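Local coordinates for cell cycle serine/threonine-protein kinase CDC5/MSD2 (Saccharomyces cerevisiae, PDB 6MF4), which phosphorylates serine and threonine residues of proteins including SCC1/MCD1 and NET1 and acts in mitotic exit, here represented by its polo-box domain, at residues W102-N107 with Y203-P208. Residues are numbered along the deposited sequence; the frame is centred on the assembly and turned at random.
Sequences WVDYSN and YTRYKP
R205 turns one face of its guanidinium to the outer edge of the W102 indole, whose CH2 and CZ3 it covers, and R205 CD, in the chain leading to it, lies 3.7 Å from W102 CH2. The two planes stand 73° apart, so the indole offers its outer carbons to the arginine and the pair is no parallel stack. Bends at chi2 and chi3 carry the guanidinium past the indole to D104, illustrating how an arginine can serve an aromatic and an acid at once. There the salt bridge forms at the guanidinium edge: R205 NH2 lies 2.9 Å from D104 OD2, which it meets on the anti side, 30° out of the carboxylate plane. R205 NE adds a weak bond to the same oxygen. D104, with CG anti to the backbone N (chi1 -168°), brings OD2 to that edge. One water links R205 NH2 to the D104 carbonyl oxygen, while another donates to D104 OD2 and bridges to Y203 OH. An alanine in place of R205 would probably leave the D104 carboxylate without its charged mate and strip the guanidinium from CH2 and CZ3 of W102. The contact joins the two polo boxes where strand 99-103 of the first faces strand 200-205 of the second; W102 meets F212 of strand 209-214 edge-to-face, and Y203 stacks on F111 of strand 111-115, so each box sends an aromatic ring to the other's sheet.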
ATOM      1  N   TRP A 102       6.751  -5.014   8.319  1.00 14.72           N
ATOM      2  CA  TRP A 102       7.076  -3.602   8.507  1.00 15.40           C
ATOM      3  C   TRP A 102       7.570  -3.349   9.921  1.00 18.63           C
ATOM      4  O   TRP A 102       7.285  -4.118  10.838  1.00 17.88           O
ATOM      5  CB  TRP A 102       5.862  -2.717   8.189  1.00 18.49           C
ATOM      6  CG  TRP A 102       4.703  -2.901   9.109  1.00 19.52           C
ATOM      7  CD1 TRP A 102       3.734  -3.862   9.032  1.00 16.28           C
ATOM      8  CD2 TRP A 102       4.381  -2.097  10.250  1.00 16.88           C
ATOM      9  NE1 TRP A 102       2.835  -3.707  10.057  1.00 18.37           N
ATOM     10  CE2 TRP A 102       3.207  -2.630  10.818  1.00 19.75           C
ATOM     11  CE3 TRP A 102       4.973  -0.977  10.844  1.00 21.14           C
ATOM     12  CZ2 TRP A 102       2.615  -2.083  11.952  1.00 18.94           C
ATOM     13  CZ3 TRP A 102       4.382  -0.435  11.966  1.00 22.24           C
ATOM     14  CH2 TRP A 102       3.215  -0.989  12.511  1.00 24.42           C
ATOM     15  N   VAL A 103       8.329  -2.275  10.090  1.00 15.63           N
ATOM     16  CA  VAL A 103       8.873  -1.940  11.392  1.00 15.22           C
ATOM     17  C   VAL A 103       9.058  -0.431  11.497  1.00 15.50           C
ATOM     18  O   VAL A 103       9.493   0.225  10.547  1.00 16.49           O
ATOM     19  CB  VAL A 103      10.204  -2.685  11.649  1.00 18.58           C
ATOM     20  CG1 VAL A 103      11.296  -2.211  10.696  1.00 21.15           C
ATOM     21  CG2 VAL A 103      10.636  -2.530  13.099  1.00 22.22           C
ATOM     22  N   ASP A 104       8.700   0.105  12.661  1.00 14.75           N
ATOM     23  CA  ASP A 104       8.632   1.544  12.881  1.00 15.65           C
ATOM     24  C   ASP A 104       9.471   1.925  14.098  1.00 21.11           C
ATOM     25  O   ASP A 104       8.946   2.198  15.178  1.00 21.29           O
ATOM     26  CB  ASP A 104       7.170   1.973  13.060  1.00 18.55           C
ATOM     27  CG  ASP A 104       6.983   3.475  13.008  1.00 22.77           C
ATOM     28  OD1 ASP A 104       7.906   4.191  12.562  1.00 20.91           O
ATOM     29  OD2 ASP A 104       5.895   3.940  13.404  1.00 22.20           O
ATOM     30  N   TYR A 105      10.786   1.908  13.908  1.00 15.11           N
ATOM     31  CA  TYR A 105      11.735   2.322  14.928  1.00 18.91           C
ATOM     32  C   TYR A 105      11.960   3.826  14.864  1.00 18.86           C
ATOM     33  O   TYR A 105      11.753   4.450  13.819  1.00 19.93           O
ATOM     34  CB  TYR A 105      13.068   1.602  14.750  1.00 17.71           C
ATOM     35  CG  TYR A 105      13.056   0.106  14.998  1.00 16.14           C
ATOM     36  CD1 TYR A 105      12.352  -0.450  16.061  1.00 19.13           C
ATOM     37  CD2 TYR A 105      13.782  -0.746  14.179  1.00 15.50           C
ATOM     38  CE1 TYR A 105      12.369  -1.821  16.289  1.00 19.03           C
ATOM     39  CE2 TYR A 105      13.800  -2.112  14.397  1.00 18.01           C
ATOM     40  CZ  TYR A 105      13.095  -2.645  15.451  1.00 16.56           C
ATOM     41  OH  TYR A 105      13.125  -4.007  15.660  1.00 18.70           O
ATOM     42  N   SER A 106      12.405   4.395  15.980  1.00 19.20           N
ATOM     43  CA  SER A 106      12.685   5.824  16.074  1.00 20.44           C
ATOM     44  C   SER A 106      14.158   6.152  15.875  1.00 22.19           C
ATOM     45  O   SER A 106      14.508   7.309  15.633  1.00 23.90           O
ATOM     46  CB  SER A 106      12.254   6.356  17.440  1.00 27.44           C
ATOM     47  OG  SER A 106      13.021   5.740  18.465  1.00 23.87           O
ATOM     48  N   ASN A 107      15.016   5.142  15.990  1.00 19.03           N
ATOM     49  CA  ASN A 107      16.452   5.379  16.118  1.00 25.34           C
ATOM     50  C   ASN A 107      17.312   4.774  15.016  1.00 27.47           C
ATOM     51  O   ASN A 107      18.512   4.591  15.206  1.00 27.30           O
ATOM     52  CB  ASN A 107      16.938   4.844  17.468  1.00 24.82           C
ATOM     53  CG  ASN A 107      16.807   3.335  17.582  1.00 26.95           C
ATOM     54  OD1 ASN A 107      15.889   2.732  17.025  1.00 22.15           O
ATOM     55  ND2 ASN A 107      17.738   2.715  18.303  1.00 25.85           N
ATOM     56  N   TYR A 203       2.029   5.765   5.019  1.00 17.19           N
ATOM     57  CA  TYR A 203       1.441   4.880   6.014  1.00 19.00           C
ATOM     58  C   TYR A 203       0.818   5.724   7.111  1.00 21.64           C
ATOM     59  O   TYR A 203       1.260   6.843   7.369  1.00 18.32           O
ATOM     60  CB  TYR A 203       2.477   3.928   6.603  1.00 18.69           C
ATOM     61  CG  TYR A 203       3.499   4.613   7.477  1.00 19.21           C
ATOM     62  CD1 TYR A 203       3.255   4.831   8.829  1.00 23.85           C
ATOM     63  CD2 TYR A 203       4.707   5.045   6.952  1.00 18.90           C
ATOM     64  CE1 TYR A 203       4.183   5.461   9.628  1.00 26.09           C
ATOM     65  CE2 TYR A 203       5.646   5.672   7.748  1.00 21.47           C
ATOM     66  CZ  TYR A 203       5.377   5.877   9.085  1.00 24.99           C
ATOM     67  OH  TYR A 203       6.307   6.505   9.881  1.00 30.81           O
ATOM     68  N   THR A 204      -0.217   5.186   7.742  1.00 18.58           N
ATOM     69  CA  THR A 204      -0.839   5.837   8.885  1.00 21.94           C
ATOM     70  C   THR A 204      -1.185   4.794   9.924  1.00 21.91           C
ATOM     71  O   THR A 204      -1.827   3.788   9.618  1.00 21.44           O
ATOM     72  CB  THR A 204      -2.109   6.603   8.499  1.00 21.74           C
ATOM     73  OG1 THR A 204      -1.829   7.475   7.399  1.00 20.11           O
ATOM     74  CG2 THR A 204      -2.621   7.420   9.691  1.00 25.58           C
ATOM     75  N   ARG A 205      -0.750   5.045  11.151  1.00 20.97           N
ATOM     76  CA  ARG A 205      -1.052   4.172  12.270  1.00 24.81           C
ATOM     77  C   ARG A 205      -2.227   4.681  13.081  1.00 23.16           C
ATOM     78  O   ARG A 205      -2.208   5.807  13.577  1.00 25.61           O
ATOM     79  CB  ARG A 205       0.163   4.038  13.175  1.00 27.55           C
ATOM     80  CG  ARG A 205       1.214   3.114  12.620  1.00 28.56           C
ATOM     81  CD  ARG A 205       1.675   2.115  13.664  1.00 44.28           C
ATOM     82  NE  ARG A 205       2.983   2.483  14.176  1.00 40.76           N
ATOM     83  CZ  ARG A 205       3.566   1.920  15.226  1.00 36.12           C
ATOM     84  NH1 ARG A 205       2.951   0.957  15.907  1.00 34.34           N
ATOM     85  NH2 ARG A 205       4.767   2.334  15.594  1.00 29.27           N
ATOM     86  N   TYR A 206      -3.247   3.840  13.195  1.00 25.20           N
ATOM     87  CA  TYR A 206      -4.384   4.084  14.072  1.00 23.64           C
ATOM     88  C   TYR A 206      -4.413   2.977  15.112  1.00 27.70           C
ATOM     89  O   TYR A 206      -3.785   1.935  14.930  1.00 25.82           O
ATOM     90  CB  TYR A 206      -5.705   4.099  13.295  1.00 24.98           C
ATOM     91  CG  TYR A 206      -5.793   5.084  12.147  1.00 29.34           C
ATOM     92  CD1 TYR A 206      -6.064   6.426  12.379  1.00 32.35           C
ATOM     93  CD2 TYR A 206      -5.642   4.663  10.830  1.00 26.53           C
ATOM     94  CE1 TYR A 206      -6.164   7.323  11.335  1.00 32.86           C
ATOM     95  CE2 TYR A 206      -5.741   5.553   9.782  1.00 24.88           C
ATOM     96  CZ  TYR A 206      -6.000   6.883  10.039  1.00 29.84           C
ATOM     97  OH  TYR A 206      -6.105   7.777   8.996  1.00 32.87           O
ATOM     98  N   LYS A 207      -5.154   3.186  16.194  1.00 31.10           N
ATOM     99  CA  LYS A 207      -5.319   2.140  17.191  1.00 24.67           C
ATOM    100  C   LYS A 207      -5.920   0.866  16.574  1.00 21.58           C
ATOM    101  O   LYS A 207      -5.380  -0.223  16.771  1.00 26.94           O
ATOM    102  CB  LYS A 207      -6.183   2.643  18.355  1.00 29.16           C
ATOM    103  N   PRO A 208      -7.029   0.989  15.818  1.00 23.16           N
ATOM    104  CA  PRO A 208      -7.635  -0.232  15.266  1.00 26.89           C
ATOM    105  C   PRO A 208      -6.883  -0.852  14.083  1.00 25.84           C
ATOM    106  O   PRO A 208      -7.011  -2.058  13.862  1.00 26.88           O
ATOM    107  CB  PRO A 208      -9.024   0.239  14.822  1.00 28.95           C
ATOM    108  CG  PRO A 208      -8.877   1.691  14.584  1.00 26.32           C
ATOM    109  CD  PRO A 208      -7.884   2.167  15.596  1.00 27.43           C
TER
HETATM  110  O   HOH W   1       6.656   1.253  16.806  1.00 25.53           O
HETATM  111  O   HOH W   2       5.125   6.194  12.733  1.00 31.59           O